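Local coordinates for variable region-containing chitin-binding protein 3 (Branchiostoma floridae, PDB 1XT5) that probably binds chitin and serves as an immune-type receptor of amphioxus, the piece here being its first variable-type immunoglobulin domain, at residues 43-46 with 47-51; 78-81 with 82-85; 86-89 with 90-93. One frame throughout, in Å; residues are numbered along the deposited sequence.

Contact 1: 43-46 with 47-51; sequences KGAS and PDRST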
loop_
_atom_site.group_PDB
_atom_site.type_symbol
_atom_site.label_atom_id
_atom_site.label_comp_id
_atom_site.label_asym_id
_atom_site.label_seq_id
_atom_site.Cartn_x
_atom_site.Cartn_y
_atom_site.Cartn_z
ATOM N N LYS A 43 -8.549 -1.985 -0.182
ATOM C CA LYS A 43 -9.401 -2.018 1.019
ATOM C C LYS A 43 -10.430 -3.100 0.877
ATOM O O LYS A 43 -11.208 -3.113 -0.081
ATOM C CB LYS A 43 -10.110 -0.671 1.215
ATOM C CG LYS A 43 -10.889 -0.628 2.534
ATOM C CD LYS A 43 -11.694 0.671 2.596
ATOM C CE LYS A 43 -12.343 0.824 3.929
ATOM N NZ LYS A 43 -13.448 -0.082 4.149
ATOM N N GLY A 44 -10.450 -4.051 1.805
ATOM C CA GLY A 44 -11.448 -5.105 1.797
ATOM C C GLY A 44 -10.987 -6.284 2.642
ATOM O O GLY A 44 -9.962 -6.271 3.298
ATOM N N ALA A 45 -11.802 -7.334 2.570
ATOM C CA ALA A 45 -11.515 -8.538 3.347
ATOM C C ALA A 45 -10.184 -9.206 2.974
ATOM O O ALA A 45 -9.523 -9.770 3.847
ATOM C CB ALA A 45 -12.666 -9.530 3.193
ATOM N N SER A 46 -9.876 -9.165 1.667
ATOM C CA SER A 46 -8.670 -9.821 1.192
ATOM C C SER A 46 -8.137 -9.027 -0.008
ATOM O O SER A 46 -8.895 -8.214 -0.539
ATOM C CB SER A 46 -8.912 -11.278 0.803
ATOM O OG SER A 46 -9.787 -11.333 -0.322
ATOM N N PRO A 47 -6.925 -9.265 -0.428
ATOM C CA PRO A 47 -6.392 -8.495 -1.567
ATOM C C PRO A 47 -7.271 -8.593 -2.782
ATOM O O PRO A 47 -7.412 -7.602 -3.517
ATOM C CB PRO A 47 -5.012 -9.100 -1.830
ATOM C CG PRO A 47 -4.558 -9.492 -0.446
ATOM C CD PRO A 47 -5.823 -10.075 0.160
ATOM N N ASP A 48 -7.854 -9.751 -3.069
ATOM C CA ASP A 48 -8.642 -9.902 -4.271
ATOM C C ASP A 48 -10.067 -9.414 -4.015
ATOM O O ASP A 48 -10.766 -8.930 -4.928
ATOM C CB ASP A 48 -8.450 -11.321 -4.829
ATOM C CG ASP A 48 -7.096 -11.606 -5.478
ATOM O OD1 ASP A 48 -7.014 -11.656 -6.732
ATOM O OD2 ASP A 48 -6.046 -11.834 -4.774
ATOM N N ARG A 49 -10.584 -9.435 -2.796
ATOM C CA ARG A 49 -11.954 -9.043 -2.440
ATOM C C ARG A 49 -11.873 -7.622 -1.857
ATOM O O ARG A 49 -11.978 -7.419 -0.653
ATOM C CB ARG A 49 -12.586 -10.020 -1.482
ATOM C CG ARG A 49 -12.740 -11.432 -2.045
ATOM C CD ARG A 49 -13.614 -12.245 -1.122
ATOM N NE ARG A 49 -13.041 -13.048 -0.131
ATOM C CZ ARG A 49 -12.422 -13.411 0.936
ATOM N NH1 ARG A 49 -11.949 -12.334 1.580
ATOM N NH2 ARG A 49 -12.202 -14.624 1.412
ATOM N N SER A 50 -11.622 -6.684 -2.766
ATOM C CA SER A 50 -11.227 -5.364 -2.323
ATOM C C SER A 50 -11.605 -4.330 -3.352
ATOM O O SER A 50 -11.993 -4.601 -4.473
ATOM C CB SER A 50 -9.702 -5.320 -2.068
ATOM O OG SER A 50 -9.042 -5.477 -3.314
ATOM N N THR A 51 -11.448 -3.072 -2.952
ATOM C CA THR A 51 -11.498 -1.930 -3.832
ATOM C C THR A 51 -10.145 -1.211 -3.785
ATOM O O THR A 51 -9.435 -1.196 -2.769
ATOM C CB THR A 51 -12.670 -0.998 -3.506
ATOM O OG1 THR A 51 -12.912 -0.105 -4.594
ATOM C CG2 THR A 51 -12.416 -0.204 -2.269
HETATM O O HOH W 1 -14.371 -7.114 1.305
#
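K43 and T51 face each other as an antiparallel hydrogen-bonded pair: K43 N gives a straight bond of 2.8 Å to T51 O, and T51 N returns one of 2.9 Å to K43 O. Close packing continues beyond this pair, where S50 CA lies 3.2 Å from K43 O and G44 CA makes a CA-H...O contact of 3.4 Å with R49 O. At the turn, S46 OG lies between its own N and carbonyl carbon (chi1 65°), which turns it toward R49; R49 N donates to it at 3.2 Å and gives a weak, bent bond to S46 O. The R49 chain bends at chi3 and brings its guanidinium back over the same serine, with S46 OG beyond one face. Within 47-51, S50 OG donates to P47 O at 2.7 Å, from above the carbonyl plane. The exposed side is looser: a water bridges A45 N and R49 O, and D48 directs its side chain away from residues 43-46. The K43 side chain leads away from the hairpin, and its NZ hydrogen-bonds G104 O. This is a beta hairpin, corresponding to the C-C' connection of a V-set immunoglobulin domain.

Contact 2: 78-81 with 82-85; sequences GDFL and GRAS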
loop_
_atom_site.group_PDB
_atom_site.type_symbol
_atom_site.label_atom_id
_atom_site.label_comp_id
_atom_site.label_asym_id
_atom_site.label_seq_id
_atom_site.Cartn_x
_atom_site.Cartn_y
_atom_site.Cartn_z
ATOM N N GLY A 78 -11.187 6.135 -6.731
ATOM C CA GLY A 78 -12.500 6.049 -6.153
ATOM C C GLY A 78 -12.702 7.088 -5.067
ATOM O O GLY A 78 -12.380 8.264 -5.221
ATOM N N ASP A 79 -13.307 6.637 -3.966
ATOM C CA ASP A 79 -13.586 7.526 -2.879
ATOM C C ASP A 79 -12.330 8.051 -2.205
ATOM O O ASP A 79 -12.423 8.923 -1.364
ATOM C CB ASP A 79 -14.450 6.764 -1.860
ATOM C CG ASP A 79 -15.873 6.578 -2.362
ATOM O OD1 ASP A 79 -16.351 7.206 -3.289
ATOM O OD2 ASP A 79 -16.474 5.716 -1.724
ATOM N N PHE A 80 -11.172 7.493 -2.526
ATOM C CA PHE A 80 -9.909 7.885 -1.927
ATOM C C PHE A 80 -9.139 8.878 -2.757
ATOM O O PHE A 80 -8.085 9.317 -2.342
ATOM C CB PHE A 80 -9.011 6.646 -1.663
ATOM C CG PHE A 80 -9.772 5.586 -0.854
ATOM C CD1 PHE A 80 -10.432 4.582 -1.536
ATOM C CD2 PHE A 80 -9.796 5.680 0.492
ATOM C CE1 PHE A 80 -11.199 3.651 -0.871
ATOM C CE2 PHE A 80 -10.563 4.733 1.222
ATOM C CZ PHE A 80 -11.221 3.760 0.499
ATOM N N LEU A 81 -9.648 9.166 -3.949
ATOM C CA LEU A 81 -8.925 10.048 -4.859
ATOM C C LEU A 81 -8.744 11.363 -4.184
ATOM O O LEU A 81 -9.678 11.976 -3.690
ATOM C CB LEU A 81 -9.664 10.180 -6.197
ATOM C CG LEU A 81 -8.855 10.706 -7.367
ATOM C CD1 LEU A 81 -9.566 10.346 -8.692
ATOM C CD2 LEU A 81 -8.571 12.191 -7.359
ATOM N N GLY A 82 -7.520 11.860 -4.210
ATOM C CA GLY A 82 -7.157 13.045 -3.577
ATOM C C GLY A 82 -6.939 13.036 -2.089
ATOM O O GLY A 82 -6.556 14.067 -1.514
ATOM N N ARG A 83 -7.163 11.937 -1.429
ATOM C CA ARG A 83 -6.970 11.758 -0.008
ATOM C C ARG A 83 -5.904 10.751 0.354
ATOM O O ARG A 83 -5.376 10.802 1.474
ATOM C CB ARG A 83 -8.268 11.307 0.692
ATOM C CG ARG A 83 -9.402 12.254 0.457
ATOM C CD ARG A 83 -10.624 11.971 1.283
ATOM N NE ARG A 83 -11.259 10.690 1.125
ATOM C CZ ARG A 83 -11.310 9.639 1.978
ATOM N NH1 ARG A 83 -10.670 9.672 3.122
ATOM N NH2 ARG A 83 -11.994 8.577 1.648
ATOM N N ALA A 84 -5.529 9.868 -0.543
ATOM C CA ALA A 84 -4.588 8.812 -0.276
ATOM C C ALA A 84 -3.263 9.113 -0.994
ATOM O O ALA A 84 -3.259 9.442 -2.186
ATOM C CB ALA A 84 -5.156 7.484 -0.775
ATOM N N SER A 85 -2.156 8.917 -0.301
ATOM C CA SER A 85 -0.848 9.140 -0.905
ATOM C C SER A 85 0.169 8.175 -0.301
ATOM O O SER A 85 -0.002 7.725 0.826
ATOM C CB SER A 85 -0.424 10.609 -0.744
ATOM O OG SER A 85 -0.295 10.994 0.611
#
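D79 O is gripped by two nitrogens of one guanidinium: R83 NH2 at 3.1 Å and R83 NE at 3.3 Å reach the same carbonyl oxygen side-on. NE lies in the carbonyl plane, whereas NH2 stands about 50° out of it. The bend of the arginine at chi3 (-60°) folds its end back over the turn to make this grip, which would help to fix the rotation of the guanidinium. R83 NH2 also passes 3.8 Å from F80 CD2, the ring and guanidinium planes being 32° apart, an oblique approach. The next carbonyl is also shared, this time by backbone groups. F80 O accepts R83 N at 2.9 Å and, by a weak bond, A84 N. G82, with positive phi, carries the chain round between them. On the inner side, A84 CB packs 4.0 Å from F80 CB; both residues are buried, while L81 points away from 82-85 and rests on S76 of strand 72-76. The segment links the end of strand 72-76 to strand 84-86, and F80 and A84 rest on V53 of strand 50-58 and L96 of strand 94-96. Beyond the turn, R83 NH1 forms a salt bridge with D103 and bonds T97 O, tying it to the loop that follows strand 94-96.

Contact 3: 86-89 with 90-93; sequences VANL and AAPT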
loop_
_atom_site.group_PDB
_atom_site.type_symbol
_atom_site.label_atom_id
_atom_site.label_comp_id
_atom_site.label_asym_id
_atom_site.label_seq_id
_atom_site.Cartn_x
_atom_site.Cartn_y
_atom_site.Cartn_z
ATOM N N VAL A 86 1.235 7.924 -1.041
ATOM C CA VAL A 86 2.381 7.151 -0.596
ATOM C C VAL A 86 3.611 7.974 -0.900
ATOM O O VAL A 86 3.979 8.132 -2.065
ATOM C CB VAL A 86 2.412 5.756 -1.262
ATOM C CG1 VAL A 86 3.675 4.996 -0.882
ATOM C CG2 VAL A 86 1.212 4.921 -0.835
ATOM N N ALA A 87 4.262 8.499 0.134
ATOM C CA ALA A 87 5.400 9.402 -0.058
ATOM C C ALA A 87 6.636 8.695 -0.601
ATOM O O ALA A 87 7.439 9.339 -1.299
ATOM C CB ALA A 87 5.768 10.076 1.260
ATOM N N ASN A 88 6.814 7.447 -0.241
ATOM C CA ASN A 88 8.048 6.721 -0.567
ATOM C C ASN A 88 7.672 5.323 -1.010
ATOM O O ASN A 88 7.321 4.479 -0.190
ATOM C CB ASN A 88 8.951 6.662 0.670
ATOM C CG ASN A 88 10.270 5.985 0.391
ATOM O OD1 ASN A 88 10.509 5.353 -0.541
ATOM N ND2 ASN A 88 11.172 6.010 1.386
ATOM N N LEU A 89 7.736 5.052 -2.335
ATOM C CA LEU A 89 7.311 3.746 -2.790
ATOM C C LEU A 89 8.180 2.627 -2.307
ATOM O O LEU A 89 7.730 1.466 -2.249
ATOM C CB LEU A 89 7.217 3.744 -4.327
ATOM C CG LEU A 89 6.088 4.551 -4.928
ATOM C CD1 LEU A 89 6.284 4.727 -6.413
ATOM C CD2 LEU A 89 4.732 3.937 -4.648
ATOM N N ALA A 90 9.423 2.898 -1.942
ATOM C CA ALA A 90 10.320 1.893 -1.386
ATOM C C ALA A 90 9.986 1.585 0.066
ATOM O O ALA A 90 10.512 0.560 0.580
ATOM C CB ALA A 90 11.782 2.343 -1.466
ATOM N N ALA A 91 9.162 2.354 0.726
ATOM C CA ALA A 91 8.774 2.185 2.143
ATOM C C ALA A 91 7.322 2.659 2.211
ATOM O O ALA A 91 7.017 3.756 2.686
ATOM C CB ALA A 91 9.687 2.993 3.049
ATOM N N PRO A 92 6.397 1.892 1.599
ATOM C CA PRO A 92 5.134 2.424 1.103
ATOM C C PRO A 92 4.012 2.595 2.110
ATOM O O PRO A 92 2.825 2.339 1.812
ATOM C CB PRO A 92 4.772 1.416 -0.002
ATOM C CG PRO A 92 5.320 0.109 0.533
ATOM C CD PRO A 92 6.642 0.512 1.122
ATOM N N THR A 93 4.304 3.190 3.255
ATOM C CA THR A 93 3.292 3.668 4.168
ATOM C C THR A 93 2.287 4.540 3.454
ATOM O O THR A 93 2.655 5.444 2.686
ATOM C CB THR A 93 3.988 4.470 5.274
ATOM O OG1 THR A 93 4.820 3.559 5.958
ATOM C CG2 THR A 93 3.033 5.211 6.186
HETATM O O HOH W 2 2.991 8.294 2.743
HETATM O O HOH W 3 5.460 6.062 1.997
#
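N88 to A91 form a type I beta turn, closed by A91 N donating to N88 O at 3.0 Å, and P92 follows at the centre of an inverse gamma turn in which T93 N bonds A91 O. With CG opposite the backbone N (chi1 -177°), the N88 amide reaches along the turn, OD1 taking a weak bond from A90 N at 3.0 Å, while ND2 lies 3.8 Å from A91 CB. A90 N also bonds Y58 OH of strand 50-58. On the buried side, V86 CG1 touches P92 CA at 3.6 Å and P92 CB at 3.8 Å. Two waters link the two arms: one joins A87 N to T93 O, and the other accepts from N88 N at 3.0 Å and lies close to A91 O and T93 O. The loop connects strand 84-86 to strand 94-96 and packs on both sheets. L89 lies on F54 and Y58 of strand 50-58, P92 on C26 and Y28 of strand 22-31 and on I39 of strand 38-44. W41 NE1 bonds P92 O, and T93 OG1 bonds the backbone N of C26, the cysteine disulfide-linked to C109.

In the fold
The three contacts follow one another along the chain within a single V-set immunoglobulin domain. Contact 1 is the hairpin of strands 38-44 and 50-58 in the larger sheet; contact 2 carries the chain from strand 72-76, at the edge of that sheet, to strand 84-86 in the smaller one; contact 3 then connects strand 84-86 to 94-96. Contacts 1 and 2 have centres about 16 Å apart, yet they meet where K43 CD lies 3.8 Å from F80 CZ. Contacts 2 and 3 adjoin only through the sequence. Contacts 1 and 3 lie on opposite sides of the chain's centre, their nearest atoms about 12 Å apart.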